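Local coordinates for oxidoreductase (Listeria innocua, PDB 3E18), which binds NAD in a Rossmann-fold domain and is probably a dehydrogenase of the GFO/IDH/MocA family, at the interface of chains A and B. Coordinates in Å, arbitrary orientation; residue numbers count along the deposited sequence, not the author numbering. Chains: chain A/B, oxidoreductase.

Contact 1: the interface of chains A and B. Residues chain A 150, 152, 225, 227, 236; chain B 150, 152, 225, 227, 236.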
loop_
_atom_site.group_PDB
_atom_site.type_symbol
_atom_site.label_atom_id
_atom_site.label_comp_id
_atom_site.label_asym_id
_atom_site.label_seq_id
_atom_site.Cartn_x
_atom_site.Cartn_y
_atom_site.Cartn_z
ATOM N N GLU A 150 -4.865 7.313 0.194
ATOM C CA GLU A 150 -3.561 6.922 0.664
ATOM C C GLU A 150 -2.815 8.205 0.951
ATOM O O GLU A 150 -2.707 9.051 0.083
ATOM C CB GLU A 150 -2.813 6.045 -0.357
ATOM C CG GLU A 150 -3.511 4.725 -0.635
ATOM C CD GLU A 150 -2.851 3.850 -1.674
ATOM O OE1 GLU A 150 -1.697 4.113 -2.105
ATOM O OE2 GLU A 150 -3.517 2.868 -2.061
ATOM N N ARG A 152 0.686 9.801 2.618
ATOM C CA ARG A 152 2.049 9.366 2.900
ATOM C C ARG A 152 2.942 10.561 3.163
ATOM O O ARG A 152 2.916 11.523 2.423
ATOM C CB ARG A 152 2.651 8.612 1.693
ATOM C CG ARG A 152 2.068 7.230 1.407
ATOM C CD ARG A 152 2.738 6.585 0.183
ATOM N NE ARG A 152 2.242 5.218 -0.060
ATOM C CZ ARG A 152 1.206 4.900 -0.834
ATOM N NH1 ARG A 152 0.845 3.629 -0.975
ATOM N NH2 ARG A 152 0.512 5.841 -1.458
ATOM N N GLN A 225 -4.855 3.963 3.626
ATOM C CA GLN A 225 -3.549 3.514 4.012
ATOM C C GLN A 225 -2.805 4.774 4.386
ATOM O O GLN A 225 -2.783 5.706 3.591
ATOM C CB GLN A 225 -2.849 2.811 2.855
ATOM C CG GLN A 225 -1.423 2.343 3.210
ATOM C CD GLN A 225 -0.798 1.474 2.134
ATOM O OE1 GLN A 225 -1.498 0.774 1.416
ATOM N NE2 GLN A 225 0.534 1.526 2.010
ATOM N N GLU A 227 0.879 6.340 5.939
ATOM C CA GLU A 227 2.226 5.842 6.021
ATOM C C GLU A 227 3.099 7.030 6.345
ATOM O O GLU A 227 2.819 8.135 5.896
ATOM C CB GLU A 227 2.548 5.296 4.638
ATOM C CG GLU A 227 3.750 4.459 4.464
ATOM C CD GLU A 227 3.753 3.859 3.076
ATOM O OE1 GLU A 227 2.972 2.912 2.811
ATOM O OE2 GLU A 227 4.518 4.361 2.239
ATOM N N LEU A 236 7.215 8.465 -2.304
ATOM C CA LEU A 236 5.977 8.183 -3.010
ATOM C C LEU A 236 5.083 9.427 -2.866
ATOM O O LEU A 236 5.404 10.290 -2.057
ATOM C CB LEU A 236 5.293 6.931 -2.428
ATOM C CG LEU A 236 5.953 5.574 -2.730
ATOM C CD1 LEU A 236 5.130 4.432 -2.135
ATOM C CD2 LEU A 236 6.128 5.353 -4.229
ATOM N N GLU B 150 7.654 -3.149 -2.733
ATOM C CA GLU B 150 6.261 -2.881 -3.125
ATOM C C GLU B 150 6.085 -3.182 -4.605
ATOM O O GLU B 150 6.781 -2.618 -5.446
ATOM C CB GLU B 150 5.827 -1.456 -2.765
ATOM C CG GLU B 150 6.050 -1.139 -1.285
ATOM C CD GLU B 150 5.488 0.188 -0.812
ATOM O OE1 GLU B 150 4.941 0.945 -1.637
ATOM O OE2 GLU B 150 5.604 0.464 0.411
ATOM N N ARG B 152 3.290 -3.508 -7.685
ATOM C CA ARG B 152 1.989 -2.960 -8.049
ATOM C C ARG B 152 1.756 -3.080 -9.542
ATOM O O ARG B 152 2.588 -2.649 -10.336
ATOM C CB ARG B 152 1.911 -1.476 -7.685
ATOM C CG ARG B 152 1.866 -1.194 -6.194
ATOM C CD ARG B 152 1.655 0.289 -5.966
ATOM N NE ARG B 152 1.490 0.578 -4.549
ATOM C CZ ARG B 152 2.475 0.924 -3.740
ATOM N NH1 ARG B 152 2.213 1.167 -2.463
ATOM N NH2 ARG B 152 3.723 1.024 -4.206
ATOM N N GLN B 225 4.481 -5.422 0.014
ATOM C CA GLN B 225 3.118 -5.045 -0.336
ATOM C C GLN B 225 2.911 -5.379 -1.795
ATOM O O GLN B 225 3.654 -4.920 -2.654
ATOM C CB GLN B 225 2.870 -3.555 -0.077
ATOM C CG GLN B 225 1.485 -3.100 -0.502
ATOM C CD GLN B 225 1.067 -1.776 0.108
ATOM O OE1 GLN B 225 1.600 -1.357 1.127
ATOM N NE2 GLN B 225 0.064 -1.135 -0.493
ATOM N N GLU B 227 0.053 -5.496 -4.875
ATOM C CA GLU B 227 -1.173 -4.791 -5.193
ATOM C C GLU B 227 -1.534 -4.916 -6.679
ATOM O O GLU B 227 -0.704 -4.723 -7.557
ATOM C CB GLU B 227 -0.980 -3.328 -4.778
ATOM C CG GLU B 227 -2.211 -2.532 -4.505
ATOM C CD GLU B 227 -1.857 -1.120 -4.101
ATOM O OE1 GLU B 227 -1.832 -0.833 -2.887
ATOM O OE2 GLU B 227 -1.574 -0.303 -4.993
ATOM N N LEU B 236 0.323 4.072 -9.601
ATOM C CA LEU B 236 1.470 4.156 -8.726
ATOM C C LEU B 236 2.601 3.372 -9.424
ATOM O O LEU B 236 2.322 2.662 -10.400
ATOM C CB LEU B 236 1.095 3.611 -7.344
ATOM C CG LEU B 236 0.248 4.509 -6.429
ATOM C CD1 LEU B 236 0.063 3.840 -5.091
ATOM C CD2 LEU B 236 0.903 5.868 -6.201
HETATM O O HOH W 1 -3.429 1.879 -4.628
HETATM O O HOH W 2 -0.624 1.389 -2.293
HETATM O O HOH W 3 2.920 2.204 0.331
#

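Contact 2: the interface of chains A and B. Residues chain A 156, 158, 230, 233; chain B 262, 284, 287-288.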
loop_
_atom_site.group_PDB
_atom_site.type_symbol
_atom_site.label_atom_id
_atom_site.label_comp_id
_atom_site.label_asym_id
_atom_site.label_seq_id
_atom_site.Cartn_x
_atom_site.Cartn_y
_atom_site.Cartn_z
ATOM N N ALA A 156 14.075 11.166 3.987
ATOM C CA ALA A 156 15.223 10.402 4.442
ATOM C C ALA A 156 16.097 11.215 5.394
ATOM O O ALA A 156 17.298 11.362 5.183
ATOM C CB ALA A 156 16.028 9.878 3.261
ATOM N N GLY A 158 15.571 10.724 8.973
ATOM C CA GLY A 158 15.552 10.017 10.249
ATOM C C GLY A 158 14.626 10.670 11.259
ATOM O O GLY A 158 13.711 11.404 10.882
ATOM N N THR A 230 10.886 7.631 7.296
ATOM C CA THR A 230 12.020 8.548 7.474
ATOM C C THR A 230 13.298 7.949 6.907
ATOM O O THR A 230 14.402 8.453 7.153
ATOM C CB THR A 230 12.228 8.957 8.969
ATOM O OG1 THR A 230 12.363 7.792 9.806
ATOM C CG2 THR A 230 11.076 9.806 9.465
ATOM N N PHE A 233 14.668 7.338 0.480
ATOM C CA PHE A 233 15.508 8.203 -0.352
ATOM C C PHE A 233 14.792 8.605 -1.640
ATOM O O PHE A 233 15.210 9.522 -2.346
ATOM C CB PHE A 233 16.849 7.523 -0.627
ATOM C CG PHE A 233 17.687 7.331 0.606
ATOM C CD1 PHE A 233 18.521 8.359 1.062
ATOM C CD2 PHE A 233 17.660 6.128 1.305
ATOM C CE1 PHE A 233 19.292 8.195 2.201
ATOM C CE2 PHE A 233 18.429 5.950 2.445
ATOM C CZ PHE A 233 19.251 6.993 2.898
ATOM N N PRO B 262 22.448 6.932 0.040
ATOM C CA PRO B 262 23.213 7.847 0.889
ATOM C C PRO B 262 24.696 7.796 0.514
ATOM O O PRO B 262 25.168 6.773 0.013
ATOM C CB PRO B 262 23.001 7.282 2.295
ATOM C CG PRO B 262 22.676 5.846 2.091
ATOM C CD PRO B 262 21.909 5.791 0.803
ATOM N N MET B 284 20.584 0.430 9.717
ATOM C CA MET B 284 20.837 1.624 8.908
ATOM C C MET B 284 21.573 2.733 9.651
ATOM O O MET B 284 21.260 3.032 10.806
ATOM C CB MET B 284 19.522 2.205 8.391
ATOM C CG MET B 284 18.860 1.426 7.287
ATOM S SD MET B 284 17.486 2.331 6.557
ATOM C CE MET B 284 18.270 3.871 6.025
ATOM N N PRO B 287 20.160 8.609 8.218
ATOM C CA PRO B 287 20.120 9.143 6.866
ATOM C C PRO B 287 20.023 10.667 6.831
ATOM O O PRO B 287 19.584 11.297 7.802
ATOM C CB PRO B 287 18.857 8.504 6.278
ATOM C CG PRO B 287 17.964 8.283 7.443
ATOM C CD PRO B 287 18.829 8.166 8.678
ATOM N N SER B 288 20.443 11.246 5.711
ATOM C CA SER B 288 20.265 12.671 5.454
ATOM C C SER B 288 19.982 12.865 3.978
ATOM O O SER B 288 20.657 12.270 3.132
ATOM C CB SER B 288 21.506 13.466 5.864
ATOM O OG SER B 288 21.292 14.850 5.650
#

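Contact 1: the interface of chains A and B
With CG set trans to the backbone N (chi1 178° in chain A) and the chain extended beyond it, A:Gln225 reaches straight out of strand 223-229 to meet B:Gln225, which does the same from the opposite direction. Their amides are turned 47° apart. B:Gln225 NE2 donates to the side-chain oxygen A:Gln225 OE1 at 3.1 Å, in the carbonyl plane and on a lone pair; the return bond is weak. Each NE2 also donates to OE1 of Glu227 in its own chain, which helps fix the flip of the amide.

This is the sheet-to-sheet face of the C-terminal domains, and this patch is charged. A:Arg152 and B:Arg152 approach from opposite directions, with their guanidinium planes 90° apart and NH1 atoms 3.2 Å from each other with no hydrogen bond between them. Their charges are probably balanced by carboxylates of their own chains: NH1 and NH2 of A:Arg152 both grip A:Glu150 OE1, the NH1 bond being 2.8 Å, and B:Arg152 repeats this grip. Water 3 joins the sides, 2.8 Å from A:Arg152 NH1 and 3.1 Å from B:Glu150 OE1, while water 2 plays the matching part for B:Arg152 and A:Glu150. B:Leu236 crosses A:Glu150, putting CD1 3.5 Å from OE1. Water 1 bridges two carboxylates, lying 2.8 Å from A:Glu150 OE2 and 2.9 Å from B:Glu227 OE2.

Contact 2: the interface of chains A and B
B:Pro287 and B:Ser288 press on the backbone oxygen A:Ala156 O, with B:Ser288 N 3.2 Å away; the N-H points elsewhere, so the pair is not a hydrogen bond. B:Pro287 lies against the same oxygen through its ring, CB coming to 3.4 Å from A:Ala156 O. These are loops of the GFO/IDH/MocA C-terminal domain of chain A, packed on a proline-bearing stretch of chain B, and the contact is essentially apolar.

Most of the packing turns on A:Phe233. Its CG stands trans to the carbonyl carbon and beside the backbone N (chi1 -65°), and chi2 of -85° turns the ring so that one face is presented to B:Pro262, at the end of strand 257-262. The two side chains cross at about a right angle. B:Pro262 CD sits over that face in a CH-pi contact, 3.8 Å from the ring centroid and displaced toward the rim. CD comes nearest to the far end of the phenyl ring, 3.6 Å from A:Phe233 CZ. The opposite face rests on the methyl group of A:Ala156, whose CB lies 3.6 Å above the plane of the A:Phe233 ring, so the phenyl is held flat between its own chain and the partner.

B:Pro287 closes the outer end of the phenyl ring from the A:Ala156 side, its CB 3.7 Å from A:Phe233 CZ. Farther along the same proline, CG rests against two loop backbones, 3.6 Å from A:Thr230 O and near A:Gly158 N, while CD faces A:Gly158 CA. At the CE2 corner of the phenyl, B:Met284 slides past in the opposite direction; its chain bends at chi3, and the terminal methyl CE makes a looser approach, 4.1 Å from A:Phe233 CE2.

The C-alpha centres of contact 1 and contact 2 lie about 19 Å apart, and in chain A they draw on the same stretches of chain. Strand 146-154 gives contact 1 its acid and arginine and then runs on to the loop used in contact 2; strand 223-229 likewise leads into the segment carrying A:Phe233 and, a little later, A:Leu236. Contact 1 draws on the same five positions of both chains, whereas contact 2 sets chain A loops against a different region of chain B. A polar, hydrated patch beside an apolar one would suit a dimer, though the structure alone does not prove one.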